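Local coordinates for protein SUBA (Escherichia coli, PDB 2IY9) that cleaves the endoplasmic reticulum chaperone BiP at a single Leu-Leu bond in its interdomain hinge, acting as the subtilisin-like protease subunit of an AB5 toxin, at residues 59-62 with 63-66; 87-90 with 91-95. All coordinates share one frame; numbering follows the deposited sequence.

Interaction 1: 59-62 with 63-66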
ATOM      1  N   GLY A  59     -11.275  -9.269 -15.727  1.00 25.62           N
ATOM      2  CA  GLY A  59     -10.215 -10.274 -15.662  1.00 25.19           C
ATOM      3  C   GLY A  59     -10.126 -10.914 -14.290  1.00 25.05           C
ATOM      4  O   GLY A  59     -11.159 -11.288 -13.705  1.00 25.58           O
ATOM      5  N   GLY A  60      -8.903 -11.018 -13.767  1.00 24.17           N
ATOM      6  CA  GLY A  60      -8.646 -11.556 -12.420  1.00 23.67           C
ATOM      7  C   GLY A  60      -9.293 -10.831 -11.250  1.00 23.34           C
ATOM      8  O   GLY A  60      -9.322 -11.355 -10.132  1.00 22.87           O
ATOM      9  N   LEU A  61      -9.807  -9.635 -11.512  1.00 23.34           N
ATOM     10  CA  LEU A  61     -10.534  -8.836 -10.517  1.00 23.82           C
ATOM     11  C   LEU A  61     -12.058  -8.933 -10.667  1.00 23.95           C
ATOM     12  O   LEU A  61     -12.811  -8.215  -9.999  1.00 24.30           O
ATOM     13  CB  LEU A  61     -10.099  -7.374 -10.629  1.00 23.70           C
ATOM     14  CG  LEU A  61      -8.680  -7.082 -10.155  1.00 23.94           C
ATOM     15  CD1 LEU A  61      -8.329  -5.631 -10.462  1.00 23.21           C
ATOM     16  CD2 LEU A  61      -8.527  -7.395  -8.658  1.00 24.18           C
ATOM     17  N   SER A  62     -12.498  -9.840 -11.532  1.00 24.24           N
ATOM     18  CA  SER A  62     -13.910  -9.982 -11.881  1.00 25.18           C
ATOM     19  C   SER A  62     -14.827 -10.234 -10.701  1.00 24.69           C
ATOM     20  O   SER A  62     -15.981  -9.798 -10.712  1.00 25.42           O
ATOM     21  CB  SER A  62     -14.090 -11.091 -12.917  1.00 25.21           C
ATOM     22  OG  SER A  62     -13.733 -10.607 -14.197  1.00 27.19           O
ATOM     23  N   ASP A  63     -14.317 -10.950  -9.706  1.00 24.97           N
ATOM     24  CA  ASP A  63     -15.072 -11.299  -8.503  1.00 24.99           C
ATOM     25  C   ASP A  63     -14.550 -10.596  -7.235  1.00 24.54           C
ATOM     26  O   ASP A  63     -14.808 -11.060  -6.125  1.00 24.72           O
ATOM     27  CB  ASP A  63     -15.019 -12.819  -8.298  1.00 25.77           C
ATOM     28  CG  ASP A  63     -15.544 -13.588  -9.494  1.00 27.50           C
ATOM     29  OD1 ASP A  63     -16.553 -13.149 -10.080  1.00 30.49           O
ATOM     30  OD2 ASP A  63     -14.933 -14.617  -9.856  1.00 31.23           O
ATOM     31  N   SER A  64     -13.829  -9.489  -7.405  1.00 23.66           N
ATOM     32  CA  SER A  64     -13.113  -8.841  -6.307  1.00 23.26           C
ATOM     33  C   SER A  64     -13.835  -7.650  -5.673  1.00 23.43           C
ATOM     34  O   SER A  64     -13.411  -7.150  -4.629  1.00 23.21           O
ATOM     35  CB  SER A  64     -11.722  -8.386  -6.775  1.00 23.32           C
ATOM     36  OG  SER A  64     -10.922  -9.487  -7.166  1.00 22.15           O
ATOM     37  N   GLU A  65     -14.911  -7.182  -6.294  1.00 23.22           N
ATOM     38  CA  GLU A  65     -15.539  -5.959  -5.810  1.00 23.38           C
ATOM     39  C   GLU A  65     -16.305  -6.126  -4.502  1.00 22.65           C
ATOM     40  O   GLU A  65     -17.206  -6.958  -4.399  1.00 22.85           O
ATOM     41  CB  GLU A  65     -16.431  -5.308  -6.877  1.00 22.86           C
ATOM     42  CG  GLU A  65     -17.064  -3.984  -6.400  1.00 24.56           C
ATOM     43  CD  GLU A  65     -17.946  -3.316  -7.447  1.00 24.35           C
ATOM     44  OE1 GLU A  65     -17.824  -3.649  -8.639  1.00 27.63           O
ATOM     45  OE2 GLU A  65     -18.770  -2.454  -7.071  1.00 26.85           O
ATOM     46  N   PHE A  66     -15.949  -5.299  -3.524  1.00 22.98           N
ATOM     47  CA  PHE A  66     -16.747  -5.130  -2.305  1.00 23.36           C
ATOM     48  C   PHE A  66     -17.612  -3.867  -2.421  1.00 23.86           C
ATOM     49  O   PHE A  66     -18.812  -3.890  -2.151  1.00 24.23           O
ATOM     50  CB  PHE A  66     -15.833  -5.031  -1.082  1.00 23.59           C
ATOM     51  CG  PHE A  66     -16.558  -4.723   0.212  1.00 23.70           C
ATOM     52  CD1 PHE A  66     -17.255  -5.724   0.893  1.00 24.23           C
ATOM     53  CD2 PHE A  66     -16.523  -3.443   0.761  1.00 25.65           C
ATOM     54  CE1 PHE A  66     -17.910  -5.448   2.087  1.00 25.47           C
ATOM     55  CE2 PHE A  66     -17.174  -3.163   1.986  1.00 24.94           C
ATOM     56  CZ  PHE A  66     -17.871  -4.160   2.630  1.00 25.24           C
TER
HETATM   57  O   HOH W   1     -11.723 -11.684  -8.956  1.00 25.20           O
HETATM   58  O   HOH W   2     -16.339  -8.083  -8.674  1.00 23.28           O
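Leu61 and Ser64 meet side by side across a type I beta turn that runs from one to the other. The hydroxyl of Ser64 lies against the leucine: OG is 3.5 Å from Leu61 CD2 and also close to its CA. Both side chains make the same first turn, Leu61 CG (chi1 -70°) and Ser64 OG (chi1 -63°) each lying beside their own backbone N. Leu61 thereby leans with both methyls on Thr91 and Ala94 of helix 84-98, while Ser64 points its CB toward the preceding segment, 3.4 Å from Leu61 O.

The turn is closed by Ser64 N, which donates to Leu61 O at 3.1 Å. The donor sits well above the carbonyl plane, 65° out of it, so the N-H is not directed at a lone pair of the oxygen.

Ser62 works back along the chain instead. Its OG reaches Gly59 O at 2.7 Å, in the carbonyl plane and on a lone pair; the backbone N of Ser62 donates to the same oxygen, which is therefore gripped twice. A short 3-10 segment, 60-61, lies between the two.

Two waters finish the corner. Water 1 donates to Gly60 O, accepts from Asp63 N at 2.8 Å and hydrogen-bonds Ser64 OG at 2.9 Å, stitching the 3-10 segment to the turn. Water 2 donates to Ser62 O and accepts from Glu65 N at 2.9 Å, just as the chain enters strand 65-70, the outermost strand at one end of the parallel sheet of the subtilisin-like (peptidase S8) fold. Ser64 and Phe66 pair there through their backbones with Ile112. The carboxylate of Glu65 makes a salt bridge to Lys68.

Chemically, the hydroxyl of Ser64 sits at a boundary, with carbon of Leu61 on one flank, and it shares a hydrogen bond with a water that also serves Gly60 O and Asp63 N.

Interaction 2: 87-90 with 91-95; sequences YIHG and TAMAS
His89 swings its ring out with CG anti to the backbone N (chi1 -166°), and Met93, one helical turn on, folds back at chi2 and chi3 to meet it. The bends carry the thioether obliquely across the imidazole, with the terminal methyl over one ring face: Met93 CE is 4.3 Å from the centroid of the His89 ring, a CH-pi contact displaced toward the rim. The sulfur approaches more obliquely, SD lying 4.6 Å from that same His89 centroid. Met93 CG completes the fit, packing 3.2 Å from His89 O and 4.0 Å from His89 NE2.

This helix carries His89, assigned to the charge relay as in other subtilases, whose His-Gly-Thr motif opens the run HGTAMAS. The His89 side chain touches both Asp52 and Ser272, and NE2 hydrogen-bonds Ser150 O. Met93 borders the same group of residues, touching Asp52, Ser150, Ser272 and Ala276, its methyl covering part of one imidazole face within the catalytic cleft.

Met93 N donates to His89 O at 3.1 Å, fixing the one-turn spacing of the pair; the neighbouring i to i+4 bonds run from Ala92 N to Ile88 O, with an N-H...O angle of 165°, and from Ala94 N to Gly90 O. Gly90 also donates its N to Ser53 OG, next to the aspartate. On another side of the helix, water 3 bridges the backbone: it donates to Tyr87 O at 2.6 Å and accepts from Thr91 N, while Thr91 OG1 hydrogen-bonds Ala56 N. Further along, Ser95 OG bonds back to Ala92 O at 2.7 Å and is also hydrogen-bonded with Leu259 N.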
ATOM      1  N   TYR A  87      -5.705   6.046 -16.167  1.00 29.86           N
ATOM      2  CA  TYR A  87      -6.724   5.085 -16.599  1.00 28.88           C
ATOM      3  C   TYR A  87      -6.457   3.722 -15.979  1.00 27.84           C
ATOM      4  O   TYR A  87      -7.386   3.029 -15.574  1.00 27.76           O
ATOM      5  CB  TYR A  87      -6.780   4.964 -18.134  1.00 29.23           C
ATOM      6  CG  TYR A  87      -7.862   4.019 -18.640  1.00 29.75           C
ATOM      7  CD1 TYR A  87      -9.170   4.107 -18.164  1.00 29.43           C
ATOM      8  CD2 TYR A  87      -7.573   3.041 -19.596  1.00 30.66           C
ATOM      9  CE1 TYR A  87     -10.153   3.245 -18.614  1.00 30.47           C
ATOM     10  CE2 TYR A  87      -8.561   2.165 -20.058  1.00 30.60           C
ATOM     11  CZ  TYR A  87      -9.845   2.281 -19.560  1.00 30.39           C
ATOM     12  OH  TYR A  87     -10.842   1.439 -19.997  1.00 31.93           O
ATOM     13  N   ILE A  88      -5.179   3.364 -15.884  1.00 26.95           N
ATOM     14  CA  ILE A  88      -4.778   2.008 -15.505  1.00 26.66           C
ATOM     15  C   ILE A  88      -4.410   1.820 -14.036  1.00 26.13           C
ATOM     16  O   ILE A  88      -4.431   0.686 -13.521  1.00 25.35           O
ATOM     17  CB  ILE A  88      -3.623   1.480 -16.419  1.00 26.60           C
ATOM     18  CG1 ILE A  88      -2.315   2.244 -16.174  1.00 27.14           C
ATOM     19  CG2 ILE A  88      -4.047   1.565 -17.879  1.00 27.45           C
ATOM     20  CD1 ILE A  88      -1.116   1.787 -17.063  1.00 27.72           C
ATOM     21  N   HIS A  89      -4.080   2.925 -13.370  1.00 25.69           N
ATOM     22  CA  HIS A  89      -3.333   2.847 -12.112  1.00 25.32           C
ATOM     23  C   HIS A  89      -4.069   2.115 -10.988  1.00 24.43           C
ATOM     24  O   HIS A  89      -3.497   1.214 -10.374  1.00 23.89           O
ATOM     25  CB  HIS A  89      -2.890   4.237 -11.656  1.00 25.93           C
ATOM     26  CG  HIS A  89      -1.855   4.213 -10.577  1.00 27.27           C
ATOM     27  ND1 HIS A  89      -0.507   4.094 -10.841  1.00 30.24           N
ATOM     28  CD2 HIS A  89      -1.969   4.308  -9.231  1.00 27.26           C
ATOM     29  CE1 HIS A  89       0.164   4.112  -9.702  1.00 27.71           C
ATOM     30  NE2 HIS A  89      -0.698   4.248  -8.712  1.00 28.71           N
ATOM     31  N   GLY A  90      -5.323   2.491 -10.734  1.00 23.39           N
ATOM     32  CA  GLY A  90      -6.130   1.836  -9.693  1.00 23.32           C
ATOM     33  C   GLY A  90      -6.294   0.339  -9.936  1.00 22.99           C
ATOM     34  O   GLY A  90      -6.126  -0.477  -9.010  1.00 22.77           O
ATOM     35  N   THR A  91      -6.622  -0.020 -11.180  1.00 22.66           N
ATOM     36  CA  THR A  91      -6.779  -1.432 -11.586  1.00 23.13           C
ATOM     37  C   THR A  91      -5.472  -2.211 -11.387  1.00 22.75           C
ATOM     38  O   THR A  91      -5.473  -3.338 -10.879  1.00 23.06           O
ATOM     39  CB  THR A  91      -7.239  -1.563 -13.071  1.00 23.30           C
ATOM     40  OG1 THR A  91      -8.401  -0.755 -13.291  1.00 23.95           O
ATOM     41  CG2 THR A  91      -7.574  -3.009 -13.423  1.00 23.24           C
ATOM     42  N   ALA A  92      -4.361  -1.603 -11.798  1.00 22.31           N
ATOM     43  CA  ALA A  92      -3.040  -2.183 -11.598  1.00 21.58           C
ATOM     44  C   ALA A  92      -2.799  -2.540 -10.121  1.00 21.57           C
ATOM     45  O   ALA A  92      -2.408  -3.663  -9.808  1.00 21.15           O
ATOM     46  CB  ALA A  92      -1.966  -1.234 -12.107  1.00 21.83           C
ATOM     47  N   MET A  93      -3.043  -1.579  -9.229  1.00 21.72           N
ATOM     48  CA  MET A  93      -2.782  -1.766  -7.792  1.00 21.65           C
ATOM     49  C   MET A  93      -3.673  -2.841  -7.191  1.00 21.56           C
ATOM     50  O   MET A  93      -3.185  -3.751  -6.498  1.00 21.65           O
ATOM     51  CB  MET A  93      -2.929  -0.445  -7.033  1.00 22.43           C
ATOM     52  CG  MET A  93      -2.019   0.697  -7.565  1.00 22.91           C
ATOM     53  SD  MET A  93      -0.267   0.282  -7.542  1.00 27.46           S
ATOM     54  CE  MET A  93       0.120   0.094  -9.275  1.00 27.21           C
ATOM     55  N   ALA A  94      -4.968  -2.745  -7.491  1.00 21.31           N
ATOM     56  CA  ALA A  94      -5.955  -3.741  -7.103  1.00 20.81           C
ATOM     57  C   ALA A  94      -5.524  -5.126  -7.557  1.00 20.93           C
ATOM     58  O   ALA A  94      -5.640  -6.080  -6.794  1.00 20.44           O
ATOM     59  CB  ALA A  94      -7.327  -3.402  -7.659  1.00 20.97           C
ATOM     60  N   SER A  95      -4.999  -5.232  -8.781  1.00 20.48           N
ATOM     61  CA  SER A  95      -4.581  -6.537  -9.290  1.00 20.71           C
ATOM     62  C   SER A  95      -3.424  -7.105  -8.472  1.00 20.40           C
ATOM     63  O   SER A  95      -3.429  -8.296  -8.155  1.00 20.19           O
ATOM     64  CB  SER A  95      -4.285  -6.516 -10.796  1.00 20.39           C
ATOM     65  OG  SER A  95      -3.046  -5.899 -11.122  1.00 22.39           O
TER
HETATM   66  O   HOH W   3      -7.644   1.770 -13.308  1.00 26.15           O

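Leu61 joins the two sites directly. From the turn of interaction 1 its CD2 packs 3.7 Å from Ala94 O, and its CD1 lies 3.7 Å from Thr91 O and 3.8 Å from Ser95 N, all on the helix of interaction 2. The centres of the two interactions are about 12 Å apart, and along the chain 59-66 spans the loop and the start of strand 65-70, with helix 84-98 the next element. Only interaction 2 contains a charge-relay residue, His89, whose side chain is about 3 Å from those of Asp52 and Ser272. Leu61 stands about 11 Å from the side chains of both His89 and Asp52, so interaction 1 packs against the catalytic helix without reaching the relay.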